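Local structure of TetR family transcriptional regulator (Chloroflexus aurantiacus, 3NRG) at residues F88-L91 against R92-D96; V97-Q100 against F101-N105; L108-I111 against A112-A115; G172-L175 against I176-F179. The protein probably binds DNA at regulatory sites and acts as a transcription factor of the TetR family. One frame throughout, in Å; residues are numbered along the deposited sequence. Where two conformers were deposited one is given.

Contact 1 of 4, residues F88-L91 against R92-D96; sequences FAYL and RWLLD
Tyr90 meets Trp93 and Leu94 one turn further along helix 87-104, a local contact between neighbours three and four residues apart. The helix belongs to the all-helical C-terminal domain of this TetR-type regulator. The Tyr90 side chain starts out away from the following turn. Its CG lies trans to the backbone N (chi1 169°), and this swings the ring forward along the helix. CE1 of Tyr90 then reaches CE3 of Trp93 at 3.8 Å. The two rings are nearly parallel but slid well apart, with 5.9 Å between the centroid of the Tyr90 ring and that of the Trp93 six-membered ring, so they overlap little. Leu94 CB lies over one face of the Tyr90 ring. Further out, Leu94 CD1 is 3.9 Å from Tyr90 OH. That hydroxyl is hydrogen-bonded to Tyr137 OH on helix 124-147, while Trp93 NE1 bonds to Pro80 O. With an alanine in place of Tyr90, Tyr137 is likely to lose its hydroxyl partner, and Trp93 CE3 and the Leu94 methyls their cover. Beneath the side chains, Leu94 N donates to Tyr90 O at 2.9 Å. Leu95 N donates to Leu91 O at 2.8 Å. On another side of the helix, Arg92 NE makes a weak salt bridge to Asp96 OD2 at 3.4 Å, and Arg92 NH1 forms a salt bridge with Glu204 OE2. The chemistry is therefore mixed: aromatic and aliphatic carbon meets within the helix, while the polar ends of Tyr90, Trp93 and Arg92 tie it to other parts of the chain. Two acidic partners probably help to balance the arginine charge.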
# COMPACT_ATOMS: atom_id res chain seq x y z
N PHE A 88 21.14 4.12 -1.12
CA PHE A 88 20.49 3.88 -2.41
C PHE A 88 20.28 2.40 -2.70
O PHE A 88 19.25 2.03 -3.27
CB PHE A 88 21.24 4.58 -3.54
CG PHE A 88 21.19 6.09 -3.40
CD1 PHE A 88 20.01 6.78 -3.66
CD2 PHE A 88 22.27 6.80 -2.91
CE1 PHE A 88 19.93 8.16 -3.46
CE2 PHE A 88 22.21 8.18 -2.73
CZ PHE A 88 21.04 8.85 -3.01
N ALA A 89 21.18 1.53 -2.21
CA ALA A 89 21.02 0.09 -2.33
C ALA A 89 19.86 -0.37 -1.43
O ALA A 89 19.09 -1.25 -1.83
CB ALA A 89 22.30 -0.62 -1.93
N TYR A 90 19.68 0.30 -0.27
CA TYR A 90 18.57 0.04 0.63
C TYR A 90 17.25 0.54 0.04
O TYR A 90 16.24 -0.16 0.12
CB TYR A 90 18.81 0.68 2.02
CG TYR A 90 17.58 0.67 2.91
CD1 TYR A 90 17.11 -0.52 3.46
CD2 TYR A 90 16.89 1.84 3.20
CE1 TYR A 90 15.96 -0.55 4.24
CE2 TYR A 90 15.74 1.83 3.99
CZ TYR A 90 15.29 0.63 4.52
OH TYR A 90 14.16 0.62 5.29
N LEU A 91 17.26 1.75 -0.57
CA LEU A 91 16.07 2.33 -1.20
C LEU A 91 15.55 1.46 -2.34
O LEU A 91 14.34 1.34 -2.51
CB LEU A 91 16.35 3.76 -1.69
CG LEU A 91 16.38 4.86 -0.60
CD1 LEU A 91 16.87 6.15 -1.17
CD2 LEU A 91 15.01 5.06 0.03
N ARG A 92 16.46 0.81 -3.10
CA ARG A 92 16.09 -0.11 -4.18
C ARG A 92 15.38 -1.34 -3.59
O ARG A 92 14.38 -1.79 -4.15
CB ARG A 92 17.34 -0.54 -4.99
CG ARG A 92 17.03 -1.33 -6.26
CD ARG A 92 17.04 -2.84 -6.03
NE ARG A 92 16.42 -3.57 -7.14
CZ ARG A 92 17.10 -4.10 -8.15
NH1 ARG A 92 18.43 -3.98 -8.20
NH2 ARG A 92 16.47 -4.75 -9.11
N TRP A 93 15.89 -1.86 -2.45
CA TRP A 93 15.28 -2.98 -1.74
C TRP A 93 13.88 -2.58 -1.22
O TRP A 93 12.92 -3.33 -1.41
CB TRP A 93 16.18 -3.43 -0.58
CG TRP A 93 15.60 -4.54 0.26
CD1 TRP A 93 15.75 -5.88 0.07
CD2 TRP A 93 14.78 -4.40 1.43
NE1 TRP A 93 15.07 -6.58 1.04
CE2 TRP A 93 14.46 -5.70 1.89
CE3 TRP A 93 14.29 -3.29 2.15
CZ2 TRP A 93 13.65 -5.92 3.01
CZ3 TRP A 93 13.49 -3.51 3.26
CH2 TRP A 93 13.19 -4.81 3.69
N LEU A 94 13.77 -1.39 -0.60
CA LEU A 94 12.51 -0.88 -0.04
C LEU A 94 11.47 -0.59 -1.14
O LEU A 94 10.27 -0.80 -0.93
CB LEU A 94 12.77 0.38 0.81
CG LEU A 94 11.60 0.88 1.67
CD1 LEU A 94 11.26 -0.12 2.80
CD2 LEU A 94 11.91 2.26 2.24
N LEU A 95 11.94 -0.10 -2.30
CA LEU A 95 11.07 0.17 -3.46
C LEU A 95 10.53 -1.15 -4.02
O LEU A 95 9.34 -1.25 -4.31
CB LEU A 95 11.86 0.95 -4.54
CG LEU A 95 11.07 1.49 -5.73
CD1 LEU A 95 9.86 2.30 -5.28
CD2 LEU A 95 11.96 2.35 -6.61
N ASP A 96 11.40 -2.18 -4.09
CA ASP A 96 11.05 -3.52 -4.55
C ASP A 96 10.00 -4.18 -3.63
O ASP A 96 9.03 -4.75 -4.11
CB ASP A 96 12.31 -4.40 -4.63
CG ASP A 96 12.41 -5.22 -5.89
OD1 ASP A 96 11.54 -6.11 -6.10
OD2 ASP A 96 13.39 -5.04 -6.64

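Contact 2 of 4, residues V97-Q100 against F101-N105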
# COMPACT_ATOMS: atom_id res chain seq x y z
N VAL A 97 10.21 -4.07 -2.29
CA VAL A 97 9.28 -4.62 -1.29
C VAL A 97 7.88 -3.98 -1.42
O VAL A 97 6.88 -4.70 -1.49
CB VAL A 97 9.85 -4.47 0.15
CG1 VAL A 97 8.77 -4.71 1.20
CG2 VAL A 97 11.03 -5.41 0.37
N GLY A 98 7.84 -2.64 -1.49
CA GLY A 98 6.60 -1.89 -1.63
C GLY A 98 5.80 -2.30 -2.86
O GLY A 98 4.58 -2.45 -2.78
N ILE A 99 6.50 -2.51 -3.98
CA ILE A 99 5.90 -2.94 -5.24
C ILE A 99 5.42 -4.42 -5.15
O ILE A 99 4.33 -4.73 -5.64
CB ILE A 99 6.91 -2.68 -6.41
CG1 ILE A 99 7.05 -1.15 -6.67
CG2 ILE A 99 6.49 -3.42 -7.69
CD1 ILE A 99 8.35 -0.72 -7.43
N GLN A 100 6.20 -5.29 -4.48
CA GLN A 100 5.83 -6.71 -4.32
C GLN A 100 4.60 -6.87 -3.44
O GLN A 100 3.74 -7.71 -3.73
CB GLN A 100 7.01 -7.54 -3.79
CG GLN A 100 8.13 -7.79 -4.81
CD GLN A 100 7.67 -8.57 -6.02
OE1 GLN A 100 7.41 -8.00 -7.08
NE2 GLN A 100 7.57 -9.89 -5.88
N PHE A 101 4.48 -6.05 -2.37
CA PHE A 101 3.32 -6.07 -1.48
C PHE A 101 2.04 -5.65 -2.23
O PHE A 101 0.97 -6.21 -1.99
CB PHE A 101 3.54 -5.18 -0.24
CG PHE A 101 2.33 -5.11 0.66
CD1 PHE A 101 1.97 -6.20 1.45
CD2 PHE A 101 1.48 -4.01 0.64
CE1 PHE A 101 0.79 -6.18 2.20
CE2 PHE A 101 0.31 -3.99 1.40
CZ PHE A 101 -0.03 -5.07 2.18
N GLN A 102 2.17 -4.65 -3.13
CA GLN A 102 1.07 -4.16 -3.95
C GLN A 102 0.58 -5.25 -4.92
O GLN A 102 -0.63 -5.45 -5.06
CB GLN A 102 1.51 -2.90 -4.72
CG GLN A 102 0.36 -2.20 -5.44
CD GLN A 102 0.83 -1.16 -6.43
OE1 GLN A 102 1.83 -0.45 -6.23
NE2 GLN A 102 0.07 -1.01 -7.51
N PHE A 103 1.51 -5.97 -5.57
CA PHE A 103 1.19 -7.02 -6.55
C PHE A 103 0.55 -8.27 -5.89
O PHE A 103 -0.26 -8.94 -6.55
CB PHE A 103 2.44 -7.41 -7.36
CG PHE A 103 2.99 -6.34 -8.29
CD1 PHE A 103 2.34 -5.12 -8.46
CD2 PHE A 103 4.14 -6.58 -9.04
CE1 PHE A 103 2.85 -4.15 -9.33
CE2 PHE A 103 4.64 -5.61 -9.92
CZ PHE A 103 3.99 -4.41 -10.07
N HIS A 104 0.92 -8.58 -4.61
CA HIS A 104 0.37 -9.74 -3.88
C HIS A 104 -0.92 -9.38 -3.13
O HIS A 104 -1.74 -10.26 -2.85
CB HIS A 104 1.42 -10.33 -2.92
CG HIS A 104 2.53 -11.05 -3.61
ND1 HIS A 104 3.78 -10.46 -3.78
CD2 HIS A 104 2.56 -12.29 -4.15
CE1 HIS A 104 4.52 -11.36 -4.41
NE2 HIS A 104 3.83 -12.48 -4.65
N ASN A 105 -1.11 -8.08 -2.81
CA ASN A 105 -2.31 -7.60 -2.12
C ASN A 105 -2.86 -6.36 -2.84
O ASN A 105 -2.85 -5.26 -2.27
CB ASN A 105 -2.00 -7.30 -0.64
CG ASN A 105 -1.54 -8.51 0.13
OD1 ASN A 105 -0.34 -8.74 0.31
ND2 ASN A 105 -2.48 -9.34 0.57
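Ile99 sets its CG1 beside the backbone N (chi1 -70°), which leaves CG2 turned along the helix toward Phe103. Phe103 has a similar first torsion (chi1 -67°), and the two side chains lie side by side, pointing the same way. The result is a CH-pi contact over the ring face, with Ile99 CG2 3.9 Å from the centroid of the Phe103 ring. Ile99 O lies over the same face, offset toward the rim and 3.4 Å from Phe103 CG. That oxygen also accepts the backbone N of Phe103 at 3.1 Å. With a serine in place of Phe103 the ring is gone, which would probably uncover Ile99 CG2 and open a gap toward Met199 and Ile176. Gln100 bends at its second torsion. Its OE1 comes within 4.1 Å of Phe103 CD2, with the amide plane steeply turned against the ring. Gln100 O takes the backbone N of His104 at 3.1 Å. In the conformer given, His104 ND1 also donates to this oxygen at 2.8 Å, from the opposite face of the carbonyl plane. A second conformer was deposited, so this side-chain bond is doubtful. Phe101 N bonds to Val97 O at 2.9 Å. The Phe101 ring has Asn105 CB over one face, and Asn105 N closes the last turn on Phe101 O. Val97 and Phe101 pack on helix 57-78, whereas Ile99 and Phe103 face helices 157-179 and 196-214. Aliphatic and aromatic residues spaced i and i+4, as here, are typical of a buried helix stripe, in this case at the C-terminal end of a helix in a TetR-type helical domain.

Contact 3 of 4, residues L108-I111 against A112-A115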
# COMPACT_ATOMS: atom_id res chain seq x y z
N LEU A 108 -6.04 -4.48 -0.99
CA LEU A 108 -5.62 -3.81 0.25
C LEU A 108 -4.79 -2.57 -0.06
O LEU A 108 -5.02 -1.51 0.54
CB LEU A 108 -4.81 -4.78 1.15
CG LEU A 108 -5.64 -5.77 1.99
CD1 LEU A 108 -4.75 -6.84 2.58
CD2 LEU A 108 -6.40 -5.05 3.10
N ALA A 109 -3.86 -2.70 -1.03
CA ALA A 109 -2.99 -1.60 -1.47
C ALA A 109 -3.79 -0.46 -2.08
O ALA A 109 -3.48 0.70 -1.83
CB ALA A 109 -1.96 -2.12 -2.46
N GLN A 110 -4.82 -0.80 -2.90
CA GLN A 110 -5.68 0.19 -3.56
C GLN A 110 -6.52 0.97 -2.54
O GLN A 110 -6.67 2.19 -2.68
CB GLN A 110 -6.57 -0.49 -4.63
CG GLN A 110 -7.44 0.48 -5.45
CD GLN A 110 -6.65 1.52 -6.25
OE1 GLN A 110 -7.07 2.67 -6.39
NE2 GLN A 110 -5.52 1.12 -6.82
N ILE A 111 -7.02 0.28 -1.49
CA ILE A 111 -7.79 0.92 -0.41
C ILE A 111 -6.88 1.91 0.37
O ILE A 111 -7.29 3.05 0.62
CB ILE A 111 -8.44 -0.15 0.52
CG1 ILE A 111 -9.51 -0.98 -0.25
CG2 ILE A 111 -9.05 0.49 1.78
CD1 ILE A 111 -9.87 -2.33 0.39
N ALA A 112 -5.64 1.50 0.67
CA ALA A 112 -4.66 2.34 1.37
C ALA A 112 -4.21 3.52 0.48
O ALA A 112 -3.96 4.62 0.99
CB ALA A 112 -3.45 1.51 1.78
N TYR A 113 -4.13 3.29 -0.85
CA TYR A 113 -3.75 4.32 -1.83
C TYR A 113 -4.82 5.40 -1.94
O TYR A 113 -4.48 6.59 -1.99
CB TYR A 113 -3.48 3.68 -3.20
CG TYR A 113 -3.13 4.68 -4.29
CD1 TYR A 113 -1.85 5.21 -4.39
CD2 TYR A 113 -4.05 5.02 -5.27
CE1 TYR A 113 -1.52 6.12 -5.40
CE2 TYR A 113 -3.73 5.92 -6.29
CZ TYR A 113 -2.46 6.47 -6.35
OH TYR A 113 -2.14 7.35 -7.35
N LYS A 114 -6.13 4.99 -1.98
CA LYS A 114 -7.24 5.94 -2.08
C LYS A 114 -7.34 6.83 -0.83
O LYS A 114 -7.75 7.98 -0.93
CB LYS A 114 -8.57 5.21 -2.34
CG LYS A 114 -8.77 4.80 -3.80
CD LYS A 114 -10.20 4.30 -4.03
CE LYS A 114 -10.51 4.12 -5.49
NZ LYS A 114 -11.93 3.79 -5.72
N ALA A 115 -6.93 6.29 0.36
CA ALA A 115 -6.97 7.03 1.63
C ALA A 115 -6.07 8.29 1.60
O ALA A 115 -6.30 9.22 2.38
CB ALA A 115 -6.55 6.11 2.77
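Gln110 meets Tyr113 and Lys114 on the short helix 106-114, a local contact over one turn. The helix lies where the C-terminal domain packs against helices 12-28 and 57-78. Gln110 bends at its second torsion (chi2 61°), which folds its amide forward over the next turn. OE1 of Gln110 is then 4.0 Å from Tyr113 CD2. The same oxygen is 3.8 Å from Lys114 CG, and the two side chains cross at a slant. Lys114 was deposited in two conformers, so its part in this is less certain. In the one given, the chain runs extended beyond CG, and NZ makes a weak hydrogen bond to Ala27 O. Tyr113 leads away from the preceding turn. Its OH is hydrogen-bonded to Glu170 on helix 157-179, and its ring meets that of Tyr117 edge-to-face. The small side chains stay close to the backbone: Ala112 CB sits 3.6 Å from Leu108 O. The regular ladder holds the turn together. Ala112 N donates to Leu108 O at 3.1 Å, Tyr113 N to Ala109 O at 2.8 Å, and Lys114 N to Gln110 O at 2.9 Å. The following bond, Ala115 N to Ile111 O, is longer at 3.3 Å. Leu108 and Ile111 face the other way from Tyr113 and pack on Leu23, with Ile111 also against Phe26, Tyr61 and Ile65. One side of the helix is thus apolar and the other carries longer polar groups. A short helix placed in this way against helix 12-28 and helix 57-78 is typical of the interdomain region of TetR-family regulators.

Contact 4 of 4, residues G172-L175 against I176-F179; sequences GNHL and IERF
Phe179 folds back over Leu175, one turn earlier in the same helix. Its CB lies 3.6 Å from Leu175 O. The first torsion (chi1 -57°) puts CG beside the backbone N and carries the ring back along the helix. CG stays near the same oxygen, and CD2 of the Phe179 ring approaches Leu175 O to 3.3 Å. The next atom, Phe179 CE2, meets the Leu175 methyl CD2 at 4.2 Å, an apolar touch. At the tip, Phe179 CZ lies over one face of the Arg178 guanidinium, toward its rim. Arg178 CG in turn sits over the centre of a Phe179 ring face. Arg178 is stretched out from CG to NE, so its aliphatic part and its flat end both run along the phenyl ring. Leu175 O is also the acceptor for Phe179 N, at 2.8 Å. Earlier in the turn, Ile176 CG1 lies 3.5 Å from Gly172 O, which accepts Ile176 N at 3.2 Å. On a more exposed side, His174 ND1 and Glu177 OE1 are 3.7 Å apart, the imidazole and carboxylate planes turned 77° to each other. Glu177 N donates to Asn173 O at 3.0 Å. These residues form the last turns of helix 157-179, starting at a kink, where the N atoms of Gly172 and Asn173 lack bonds to the turn before. Leu175 touches Ile99 of helix 87-104 and Val202 of helix 196-214. Phe179 packs on Ala198 and Met199 of helix 196-214, while Asn173 and Ile176 face helix 87-104, where they meet Gln102.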
# COMPACT_ATOMS: atom_id res chain seq x y z
N GLY A 172 4.55 1.64 -8.65
CA GLY A 172 3.80 0.40 -8.83
C GLY A 172 2.67 0.52 -9.82
O GLY A 172 2.56 -0.30 -10.74
N ASN A 173 1.85 1.58 -9.69
CA ASN A 173 0.74 1.85 -10.60
C ASN A 173 1.23 2.09 -12.02
O ASN A 173 0.60 1.64 -12.98
CB ASN A 173 -0.08 3.05 -10.11
CG ASN A 173 -0.75 2.84 -8.76
OD1 ASN A 173 -1.24 1.74 -8.44
ND2 ASN A 173 -0.81 3.89 -7.97
N HIS A 174 2.38 2.78 -12.16
CA HIS A 174 2.96 3.06 -13.47
C HIS A 174 3.49 1.80 -14.15
O HIS A 174 3.30 1.63 -15.35
CB HIS A 174 4.06 4.13 -13.37
CG HIS A 174 4.58 4.56 -14.70
ND1 HIS A 174 3.77 5.23 -15.61
CD2 HIS A 174 5.79 4.37 -15.26
CE1 HIS A 174 4.52 5.44 -16.67
NE2 HIS A 174 5.75 4.95 -16.51
N LEU A 175 4.13 0.91 -13.37
CA LEU A 175 4.65 -0.37 -13.87
C LEU A 175 3.52 -1.20 -14.47
O LEU A 175 3.66 -1.69 -15.60
CB LEU A 175 5.35 -1.17 -12.74
CG LEU A 175 6.59 -0.52 -12.13
CD1 LEU A 175 7.07 -1.31 -10.96
CD2 LEU A 175 7.70 -0.37 -13.16
N ILE A 176 2.38 -1.31 -13.74
CA ILE A 176 1.18 -2.03 -14.19
C ILE A 176 0.65 -1.40 -15.48
O ILE A 176 0.44 -2.11 -16.47
CB ILE A 176 0.10 -2.05 -13.07
CG1 ILE A 176 0.56 -2.89 -11.86
CG2 ILE A 176 -1.24 -2.55 -13.60
CD1 ILE A 176 -0.24 -2.65 -10.57
N GLU A 177 0.49 -0.07 -15.48
CA GLU A 177 -0.01 0.69 -16.63
C GLU A 177 0.86 0.46 -17.88
O GLU A 177 0.33 0.31 -18.98
CB GLU A 177 -0.06 2.19 -16.27
CG GLU A 177 -0.75 3.06 -17.31
CD GLU A 177 -0.75 4.54 -16.96
OE1 GLU A 177 0.33 5.17 -17.00
OE2 GLU A 177 -1.84 5.06 -16.64
N ARG A 178 2.19 0.40 -17.69
CA ARG A 178 3.14 0.24 -18.77
C ARG A 178 3.26 -1.21 -19.28
O ARG A 178 3.31 -1.42 -20.50
CB ARG A 178 4.52 0.79 -18.36
CG ARG A 178 5.52 0.85 -19.49
CD ARG A 178 6.87 1.33 -19.03
NE ARG A 178 7.86 1.27 -20.11
CZ ARG A 178 9.13 1.63 -19.97
NH1 ARG A 178 9.58 2.08 -18.80
NH2 ARG A 178 9.97 1.54 -20.99
N PHE A 179 3.36 -2.19 -18.36
CA PHE A 179 3.64 -3.58 -18.74
C PHE A 179 2.45 -4.55 -18.73
O PHE A 179 2.46 -5.51 -19.51
CB PHE A 179 4.82 -4.14 -17.94
CG PHE A 179 6.09 -3.33 -18.06
CD1 PHE A 179 6.87 -3.40 -19.21
CD2 PHE A 179 6.52 -2.52 -17.02
CE1 PHE A 179 8.05 -2.66 -19.32
CE2 PHE A 179 7.70 -1.78 -17.13
CZ PHE A 179 8.46 -1.85 -18.28

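Contacts 1 and 2 follow each other along helix 87-104, their centres 14 Å apart. Contact 3 lies on the next helix, 12 Å from contact 2 between centres and 22 Å from contact 1. Gln102 joins three of the four: its CG touches Ala109 CB of contact 3 at 3.8 Å, while its amide packs against Gly172, Asn173 and Ile176 of contact 4. Phe103 CE1 adds a touch to Ile176 CG1 at 3.6 Å. Contact 3 also reaches contact 4, through Tyr113 CZ and Asn173 ND2 at 3.5 Å. Contact 1 stays about 6 Å from contact 4 at the nearest atoms. The predicted helix-turn-helix, residues 35-54, includes none of these segments.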